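Local structure of 4-oxalmesaconate hydratase (5CGZ) at residues R134-Q138 and V149-V154. The protein catalyses the zinc-dependent hydration of 4-carboxy-2-hydroxymuconate, the enol form of oxalomesaconate, to 4-carboxy-4-hydroxy-2-oxoadipate in gallate degradation. Residues are numbered along the deposited sequence; the frame is centred on the assembly and turned at random.
Sequences RIIAQ and VGAPPV
With its CG opposite the backbone N (chi1 177°) and the chain extended to NE, Arg134 reaches from helix 122-138 to the loop that leads into strand 154-157, the second half of a beta-alpha-beta crossover from strand 110-112 in this Rossmann-like fold of the PIG-L/MshB family. Its guanidinium meets Pro152 side-on: NE, at 2.8 Å, and NH2, at 3.0 Å, both donate to Pro152 O, which thus accepts two N-H groups from the same guanidinium. NE lies in the plane of that carbonyl, whereas NH2 sits well above it, and both bonds are bent. Gln138 starts with CG turned away from its carbonyl carbon (chi1 -67°) and then runs straight, directing its amide at the same loop two residues earlier; NE2 donates to Gly150 O at 2.8 Å, the oxygen lying close to the amide plane. Where the loop returns to the helix, Val149 N gives Ala137 O an almost straight bond (178°), and Arg103 NE donates to the same oxygen. The CB of Ala137 packs on Val149 CG2 at 3.7 Å, and Tyr102 of helix 92-105 touches both residues. The side chains of Arg134 and Val154 run alongside each other with opposite headings, CD lying 3.4 Å from Val154 CG2.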
ATOM      1  N   ARG A 134     -14.277  -4.625  21.918  1.00 27.56           N
ATOM      2  CA  ARG A 134     -13.385  -3.819  22.740  1.00 28.48           C
ATOM      3  C   ARG A 134     -13.857  -2.366  22.825  1.00 31.30           C
ATOM      4  O   ARG A 134     -13.871  -1.759  23.906  1.00 30.87           O
ATOM      5  CB  ARG A 134     -11.964  -3.886  22.169  1.00 29.63           C
ATOM      6  CG  ARG A 134     -10.910  -3.047  22.873  1.00 28.31           C
ATOM      7  CD  ARG A 134      -9.570  -3.316  22.176  1.00 30.94           C
ATOM      8  NE  ARG A 134      -8.513  -2.368  22.520  1.00 28.88           N
ATOM      9  CZ  ARG A 134      -8.416  -1.127  22.042  1.00 30.10           C
ATOM     10  NH1 ARG A 134      -9.333  -0.646  21.205  1.00 26.88           N
ATOM     11  NH2 ARG A 134      -7.400  -0.363  22.416  1.00 28.19           N
ATOM     12  N   ILE A 135     -14.236  -1.802  21.681  1.00 31.27           N
ATOM     13  CA  ILE A 135     -14.696  -0.421  21.641  1.00 28.64           C
ATOM     14  C   ILE A 135     -16.055  -0.263  22.348  1.00 32.37           C
ATOM     15  O   ILE A 135     -16.262   0.707  23.081  1.00 32.07           O
ATOM     16  CB  ILE A 135     -14.786   0.092  20.188  1.00 31.27           C
ATOM     17  CG1 ILE A 135     -13.379   0.153  19.561  1.00 29.98           C
ATOM     18  CG2 ILE A 135     -15.471   1.459  20.140  1.00 29.27           C
ATOM     19  CD1 ILE A 135     -13.372   0.304  18.049  1.00 32.60           C
ATOM     20  N   ILE A 136     -16.975  -1.203  22.133  1.00 29.95           N
ATOM     21  CA  ILE A 136     -18.255  -1.175  22.850  1.00 31.73           C
ATOM     22  C   ILE A 136     -18.001  -1.141  24.358  1.00 34.37           C
ATOM     23  O   ILE A 136     -18.625  -0.365  25.088  1.00 31.27           O
ATOM     24  CB  ILE A 136     -19.149  -2.394  22.520  1.00 33.17           C
ATOM     25  CG1 ILE A 136     -19.435  -2.473  21.013  1.00 31.14           C
ATOM     26  CG2 ILE A 136     -20.462  -2.348  23.343  1.00 29.50           C
ATOM     27  CD1 ILE A 136     -20.014  -1.204  20.431  1.00 34.34           C
ATOM     28  N   ALA A 137     -17.054  -1.964  24.808  1.00 30.11           N
ATOM     29  CA  ALA A 137     -16.730  -2.067  26.234  1.00 33.68           C
ATOM     30  C   ALA A 137     -16.080  -0.792  26.787  1.00 35.20           C
ATOM     31  O   ALA A 137     -16.028  -0.585  28.008  1.00 31.82           O
ATOM     32  CB  ALA A 137     -15.828  -3.269  26.476  1.00 30.25           C
ATOM     33  N   GLN A 138     -15.588   0.063  25.892  1.00 29.90           N
ATOM     34  CA  GLN A 138     -15.072   1.372  26.289  1.00 30.69           C
ATOM     35  C   GLN A 138     -16.178   2.404  26.555  1.00 33.85           C
ATOM     36  O   GLN A 138     -15.934   3.432  27.186  1.00 33.84           O
ATOM     37  CB  GLN A 138     -14.145   1.930  25.204  1.00 31.60           C
ATOM     38  CG  GLN A 138     -12.838   1.173  24.985  1.00 31.78           C
ATOM     39  CD  GLN A 138     -12.056   1.754  23.808  1.00 33.54           C
ATOM     40  OE1 GLN A 138     -12.656   2.267  22.859  1.00 28.95           O
ATOM     41  NE2 GLN A 138     -10.720   1.679  23.866  1.00 28.89           N
ATOM     42  N   VAL A 149     -13.748  -0.478  29.887  1.00 37.66           N
ATOM     43  CA  VAL A 149     -12.438  -0.935  29.446  1.00 34.74           C
ATOM     44  C   VAL A 149     -11.587   0.272  29.031  1.00 34.08           C
ATOM     45  O   VAL A 149     -12.127   1.288  28.573  1.00 31.56           O
ATOM     46  CB  VAL A 149     -12.594  -1.939  28.283  1.00 36.32           C
ATOM     47  CG1 VAL A 149     -11.370  -1.963  27.396  1.00 39.18           C
ATOM     48  CG2 VAL A 149     -12.926  -3.325  28.833  1.00 37.10           C
ATOM     49  N   GLY A 150     -10.271   0.174  29.209  1.00 33.10           N
ATOM     50  CA  GLY A 150      -9.360   1.230  28.777  1.00 31.64           C
ATOM     51  C   GLY A 150      -8.979   1.063  27.308  1.00 35.75           C
ATOM     52  O   GLY A 150      -9.853   0.952  26.447  1.00 32.91           O
ATOM     53  N   ALA A 151      -7.678   1.025  27.022  1.00 34.02           N
ATOM     54  CA  ALA A 151      -7.204   0.859  25.647  1.00 34.21           C
ATOM     55  C   ALA A 151      -6.142  -0.227  25.560  1.00 28.69           C
ATOM     56  O   ALA A 151      -4.994   0.058  25.240  1.00 30.72           O
ATOM     57  CB  ALA A 151      -6.654   2.187  25.103  1.00 26.79           C
ATOM     58  N   PRO A 152      -6.518  -1.480  25.857  1.00 29.15           N
ATOM     59  CA  PRO A 152      -5.522  -2.554  25.764  1.00 31.78           C
ATOM     60  C   PRO A 152      -5.037  -2.709  24.329  1.00 31.07           C
ATOM     61  O   PRO A 152      -5.858  -2.690  23.414  1.00 32.13           O
ATOM     62  CB  PRO A 152      -6.290  -3.804  26.227  1.00 32.90           C
ATOM     63  CG  PRO A 152      -7.748  -3.468  25.959  1.00 28.33           C
ATOM     64  CD  PRO A 152      -7.861  -1.982  26.206  1.00 27.65           C
ATOM     65  N   PRO A 153      -3.721  -2.823  24.137  1.00 32.10           N
ATOM     66  CA  PRO A 153      -3.176  -3.130  22.810  1.00 31.12           C
ATOM     67  C   PRO A 153      -3.834  -4.374  22.213  1.00 33.69           C
ATOM     68  O   PRO A 153      -4.187  -5.310  22.933  1.00 30.40           O
ATOM     69  CB  PRO A 153      -1.685  -3.370  23.084  1.00 28.97           C
ATOM     70  CG  PRO A 153      -1.394  -2.532  24.312  1.00 32.21           C
ATOM     71  CD  PRO A 153      -2.668  -2.597  25.147  1.00 27.92           C
ATOM     72  N   VAL A 154      -4.027  -4.362  20.902  1.00 30.81           N
ATOM     73  CA  VAL A 154      -4.560  -5.512  20.189  1.00 25.85           C
ATOM     74  C   VAL A 154      -3.502  -5.977  19.180  1.00 29.22           C
ATOM     75  O   VAL A 154      -2.875  -5.153  18.515  1.00 27.12           O
ATOM     76  CB  VAL A 154      -5.875  -5.168  19.465  1.00 28.16           C
ATOM     77  CG1 VAL A 154      -6.395  -6.381  18.681  1.00 24.38           C
ATOM     78  CG2 VAL A 154      -6.928  -4.666  20.458  1.00 23.86           C
TER